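Heme-binding protein A / AI-2 binding protein A (Helicobacter pylori SS1, PDB 6OFQ) probably serves as a periplasmic substrate-binding protein of an ABC transporter, and is seen here in complex with the peptide STSA. Local coordinates at residues Q67-Y70 / I75-A78; L179-L184 / M429-D434. One frame throughout, in Å; residues are numbered along the deposited sequence.

Contact 1. Residues Q67-Y70 / I75-A78; sequences QFKY and IEPA
Gln67 and Glu76 meet three times, twice through the backbone and once through their side chains. Gln67 N gives a hydrogen bond to Glu76 O at 2.9 Å, and Glu76 N returns one to Gln67 O at 2.8 Å; this reciprocal pair defines an antiparallel hydrogen-bonded position, with Phe68 and Ile75 following as the non-hydrogen-bonded one. Both polar side chains rise from the same face. Each has CG lodged between the backbone N and the carbonyl carbon (chi1 near 65° in both) and runs extended from there, which brings the CG atoms within 3.6 Å of each other and lets the ends meet. Gln67 NE2 then donates almost straight to Glu76 OE2 at 2.9 Å (175° at the hydrogen). The acceptor lies in the amide plane, whereas the amide approaches OE2 from the anti side and 33° out of the carboxylate plane. OE2 also takes a hydrogen bond from a water that accepts from Tyr70 N, so two donors hold this oxygen and tie Glu76 to the chain leaving the strand. At the other end of the amide, Gln67 OE1 lies 3.3 Å from Ala78 CB. The aliphatic start of Lys69 crosses the carboxylate at about a right angle, CB 3.5 Å from Glu76 OE1, but its ammonium group extends away and makes no salt bridge with Glu76. On the opposite face Phe68 and Ile75 point the same way, side by side, with Phe68 CE1 obliquely 3.8 Å from Ile75 CG1. The contact closes a beta hairpin, strand 66-68 being an outermost strand of a five-stranded antiparallel sheet beside strand 75-85; Ile75 packs on helix 175-178, and Tyr70 OH bonds to the backbone of Lys517 and Val523.

Contact 2. Residues L179-L184 / M429-D434; sequences LGMDFL and MADIAD
Met181 makes the direct contact between the two loops, apolar against Ile432 and methyl-to-carboxylate against Asp431. Its CG sits 4.0 Å from Ile432 CG2, while the methyl CE approaches Asp431 OD2 at 3.5 Å and also lies near Asp431 CB. The bend at the sulfur (chi3 57°) turns CE toward the carboxylate after an otherwise extended chain, and Met181 crosses both partners at about a right angle. No direct hydrogen bond joins the segments. Two waters lie between Asp182 OD1 and Asp431 OD1, which stand 4.8 Å apart; one is 2.7 Å from Asp182 OD1, the other 2.8 Å from Asp431 OD1, and the second link of each is weak at best. In the second shell, Tyr143 OH is hydrogen-bonded to Asp431 OD2 and its ring meets that of Phe183, while Asn437 OD1 accepts from Asp431 N. This loop-to-loop contact joins parts of the chain 245 residues apart: the loop after helix 175-178, resting on helices 116-127 and 142-147, and the loop from strand 423-429 of the mixed sheet into helix 436-443, where Asp434 OD1 caps Asp436 N and Asn437 touches both Met181 and Ile432.

In the fold
Contact 1 closes before contact 2 opens along the chain: the first is a local hairpin with four residues between its segments, the second brings together loops separated by 244 residues. Their centres are 11 Å apart and they touch through Phe68, whose CZ lies 3.5 Å from Ile432 CG2 and whose CE2 approaches Gly180 O. One ring thus meets both loops of contact 2. Helix 175-178 also links them, since it packs on Ile75 and runs into 179-184. The edge of the antiparallel sheet containing 66-68 is thereby joined to the loop leaving strand 423-429 of the mixed sheet, consistent with the multi-lobed fold of family 5 solute-binding proteins.

Contact 1. Residues Q67-Y70 / I75-A78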
loop_
_atom_site.group_PDB
_atom_site.type_symbol
_atom_site.label_atom_id
_atom_site.label_comp_id
_atom_site.label_asym_id
_atom_site.label_seq_id
_atom_site.Cartn_x
_atom_site.Cartn_y
_atom_site.Cartn_z
ATOM N N GLN A 67 -8.398 1.242 13.882
ATOM C CA GLN A 67 -7.054 1.492 13.441
ATOM C C GLN A 67 -6.128 0.379 13.847
ATOM O O GLN A 67 -6.527 -0.471 14.674
ATOM C CB GLN A 67 -6.503 2.819 13.937
ATOM C CG GLN A 67 -6.356 2.892 15.445
ATOM C CD GLN A 67 -6.051 4.288 15.950
ATOM O OE1 GLN A 67 -6.481 5.297 15.408
ATOM N NE2 GLN A 67 -5.382 4.357 17.085
ATOM N N PHE A 68 -4.870 0.405 13.421
ATOM C CA PHE A 68 -3.894 -0.647 13.800
ATOM C C PHE A 68 -2.992 -0.094 14.876
ATOM O O PHE A 68 -2.376 0.982 14.734
ATOM C CB PHE A 68 -3.153 -1.119 12.551
ATOM C CG PHE A 68 -4.111 -1.769 11.611
ATOM C CD1 PHE A 68 -4.538 -3.076 11.856
ATOM C CD2 PHE A 68 -4.556 -1.105 10.511
ATOM C CE1 PHE A 68 -5.488 -3.641 11.014
ATOM C CE2 PHE A 68 -5.503 -1.670 9.679
ATOM C CZ PHE A 68 -6.021 -2.906 9.969
ATOM N N LYS A 69 -2.878 -0.793 15.987
ATOM C CA LYS A 69 -2.032 -0.303 17.065
ATOM C C LYS A 69 -0.578 -0.147 16.554
ATOM O O LYS A 69 -0.044 -1.024 15.889
ATOM C CB LYS A 69 -2.069 -1.340 18.192
ATOM C CG LYS A 69 -1.064 -1.053 19.296
ATOM C CD LYS A 69 -1.290 -1.959 20.484
ATOM C CE LYS A 69 -0.178 -1.761 21.486
ATOM N NZ LYS A 69 -0.384 -2.768 22.570
ATOM N N TYR A 70 0.006 1.037 16.736
ATOM C CA TYR A 70 1.290 1.324 16.092
ATOM C C TYR A 70 2.369 0.304 16.326
ATOM O O TYR A 70 2.552 -0.162 17.463
ATOM C CB TYR A 70 1.725 2.760 16.460
ATOM C CG TYR A 70 2.926 3.185 15.626
ATOM C CD1 TYR A 70 2.760 3.419 14.268
ATOM C CD2 TYR A 70 4.226 3.196 16.106
ATOM C CE1 TYR A 70 3.854 3.679 13.440
ATOM C CE2 TYR A 70 5.296 3.523 15.280
ATOM C CZ TYR A 70 5.148 3.715 13.928
ATOM O OH TYR A 70 6.203 3.953 13.110
ATOM N N ILE A 75 -5.997 -4.742 15.494
ATOM C CA ILE A 75 -7.099 -3.796 15.420
ATOM C C ILE A 75 -7.363 -3.205 16.789
ATOM O O ILE A 75 -7.431 -3.947 17.782
ATOM C CB ILE A 75 -8.341 -4.444 14.822
ATOM C CG1 ILE A 75 -8.056 -4.963 13.407
ATOM C CG2 ILE A 75 -9.550 -3.521 14.898
ATOM C CD1 ILE A 75 -9.161 -5.830 12.866
ATOM N N GLU A 76 -7.565 -1.894 16.854
ATOM C CA GLU A 76 -7.967 -1.247 18.108
ATOM C C GLU A 76 -8.950 -0.134 17.747
ATOM O O GLU A 76 -9.100 0.249 16.569
ATOM C CB GLU A 76 -6.767 -0.688 18.887
ATOM C CG GLU A 76 -6.070 0.467 18.150
ATOM C CD GLU A 76 -4.822 0.988 18.838
ATOM O OE1 GLU A 76 -4.524 0.446 19.929
ATOM O OE2 GLU A 76 -4.223 1.973 18.323
ATOM N N PRO A 77 -9.673 0.416 18.714
ATOM C CA PRO A 77 -10.654 1.463 18.408
ATOM C C PRO A 77 -10.073 2.771 17.865
ATOM O O PRO A 77 -8.898 3.030 18.085
ATOM C CB PRO A 77 -11.367 1.703 19.709
ATOM C CG PRO A 77 -11.194 0.377 20.401
ATOM C CD PRO A 77 -9.792 -0.019 20.110
ATOM N N ALA A 78 -10.845 3.452 17.025
ATOM C CA ALA A 78 -10.402 4.749 16.490
ATOM C C ALA A 78 -11.646 5.628 16.508
ATOM O O ALA A 78 -12.101 5.976 17.601
ATOM C CB ALA A 78 -9.731 4.616 15.130
HETATM O O HOH W 1 -1.760 3.029 18.328
#

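Contact 2. Residues L179-L184 / M429-D434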
loop_
_atom_site.group_PDB
_atom_site.type_symbol
_atom_site.label_atom_id
_atom_site.label_comp_id
_atom_site.label_asym_id
_atom_site.label_seq_id
_atom_site.Cartn_x
_atom_site.Cartn_y
_atom_site.Cartn_z
ATOM N N LEU A 179 -11.825 -1.843 7.374
ATOM C CA LEU A 179 -12.284 -0.545 7.876
ATOM C C LEU A 179 -11.158 0.237 8.480
ATOM O O LEU A 179 -11.340 1.428 8.773
ATOM C CB LEU A 179 -13.422 -0.698 8.925
ATOM C CG LEU A 179 -14.629 -1.422 8.357
ATOM C CD1 LEU A 179 -15.636 -1.511 9.522
ATOM C CD2 LEU A 179 -15.191 -0.674 7.202
ATOM N N GLY A 180 -9.966 -0.321 8.712
ATOM C CA GLY A 180 -8.752 0.378 9.127
ATOM C C GLY A 180 -7.927 0.847 7.976
ATOM O O GLY A 180 -6.913 1.501 8.238
ATOM N N MET A 181 -8.297 0.555 6.741
ATOM C CA MET A 181 -7.470 0.902 5.569
ATOM C C MET A 181 -7.639 2.382 5.184
ATOM O O MET A 181 -8.742 2.920 5.287
ATOM C CB MET A 181 -7.755 -0.023 4.413
ATOM C CG MET A 181 -7.332 -1.440 4.707
ATOM S SD MET A 181 -7.761 -2.651 3.461
ATOM C CE MET A 181 -6.949 -1.949 2.017
ATOM N N ASP A 182 -6.578 2.922 4.578
ATOM C CA ASP A 182 -6.513 4.335 4.257
ATOM C C ASP A 182 -7.682 4.806 3.347
ATOM O O ASP A 182 -8.144 5.935 3.537
ATOM C CB ASP A 182 -5.182 4.598 3.588
ATOM C CG ASP A 182 -4.006 4.304 4.493
ATOM O OD1 ASP A 182 -3.695 3.105 4.604
ATOM O OD2 ASP A 182 -3.445 5.229 5.097
ATOM N N PHE A 183 -8.124 3.969 2.423
ATOM C CA PHE A 183 -9.181 4.406 1.509
ATOM C C PHE A 183 -10.497 4.666 2.189
ATOM O O PHE A 183 -11.374 5.298 1.596
ATOM C CB PHE A 183 -9.287 3.472 0.287
ATOM C CG PHE A 183 -10.066 2.195 0.544
ATOM C CD1 PHE A 183 -9.570 1.096 1.230
ATOM C CD2 PHE A 183 -11.374 2.088 0.079
ATOM C CE1 PHE A 183 -10.259 -0.093 1.371
ATOM C CE2 PHE A 183 -12.070 0.904 0.208
ATOM C CZ PHE A 183 -11.565 -0.176 0.910
ATOM N N LEU A 184 -10.650 4.123 3.401
ATOM C CA LEU A 184 -11.857 4.310 4.186
ATOM C C LEU A 184 -11.675 5.339 5.273
ATOM O O LEU A 184 -12.421 5.365 6.274
ATOM C CB LEU A 184 -12.355 2.967 4.713
ATOM C CG LEU A 184 -12.756 2.021 3.604
ATOM C CD1 LEU A 184 -13.115 0.659 4.204
ATOM C CD2 LEU A 184 -13.872 2.562 2.690
ATOM N N MET A 429 2.975 -3.425 -0.070
ATOM C CA MET A 429 3.101 -3.492 1.390
ATOM C C MET A 429 1.717 -3.833 1.913
ATOM O O MET A 429 0.712 -3.184 1.582
ATOM C CB MET A 429 3.467 -2.094 1.878
ATOM C CG MET A 429 3.349 -1.880 3.370
ATOM S SD MET A 429 4.438 -2.983 4.314
ATOM C CE MET A 429 3.815 -2.737 5.992
ATOM N N ALA A 430 1.647 -4.873 2.748
ATOM C CA ALA A 430 0.391 -5.211 3.415
ATOM C C ALA A 430 -0.267 -4.005 4.023
ATOM O O ALA A 430 0.352 -3.272 4.791
ATOM C CB ALA A 430 0.597 -6.265 4.482
ATOM N N ASP A 431 -1.577 -3.890 3.784
ATOM C CA ASP A 431 -2.411 -2.969 4.531
ATOM C C ASP A 431 -2.920 -3.554 5.835
ATOM O O ASP A 431 -3.213 -2.819 6.769
ATOM C CB ASP A 431 -3.614 -2.472 3.695
ATOM C CG ASP A 431 -3.148 -1.910 2.357
ATOM O OD1 ASP A 431 -2.322 -0.937 2.376
ATOM O OD2 ASP A 431 -3.583 -2.465 1.312
ATOM N N ILE A 432 -3.163 -4.866 5.842
ATOM C CA ILE A 432 -3.709 -5.683 6.937
ATOM C C ILE A 432 -2.934 -6.997 6.874
ATOM O O ILE A 432 -2.485 -7.387 5.807
ATOM C CB ILE A 432 -5.231 -5.839 6.791
ATOM C CG1 ILE A 432 -5.611 -6.728 5.621
ATOM C CG2 ILE A 432 -5.887 -4.466 6.811
ATOM C CD1 ILE A 432 -7.090 -7.059 5.558
ATOM N N ALA A 433 -2.880 -7.680 8.016
ATOM C CA ALA A 433 -2.199 -8.981 8.027
ATOM C C ALA A 433 -3.188 -10.098 7.694
ATOM O O ALA A 433 -3.652 -10.840 8.560
ATOM C CB ALA A 433 -1.493 -9.211 9.386
ATOM N N ASP A 434 -3.527 -10.246 6.402
ATOM C CA ASP A 434 -4.582 -11.156 5.994
ATOM C C ASP A 434 -4.247 -11.446 4.543
ATOM O O ASP A 434 -4.115 -10.543 3.711
ATOM C CB ASP A 434 -5.961 -10.515 6.117
ATOM C CG ASP A 434 -7.080 -11.528 5.967
ATOM O OD1 ASP A 434 -7.195 -12.069 4.865
ATOM O OD2 ASP A 434 -7.830 -11.710 6.968
HETATM O O HOH W 2 -4.288 1.010 2.997
HETATM O O HOH W 3 -1.529 0.454 4.675
#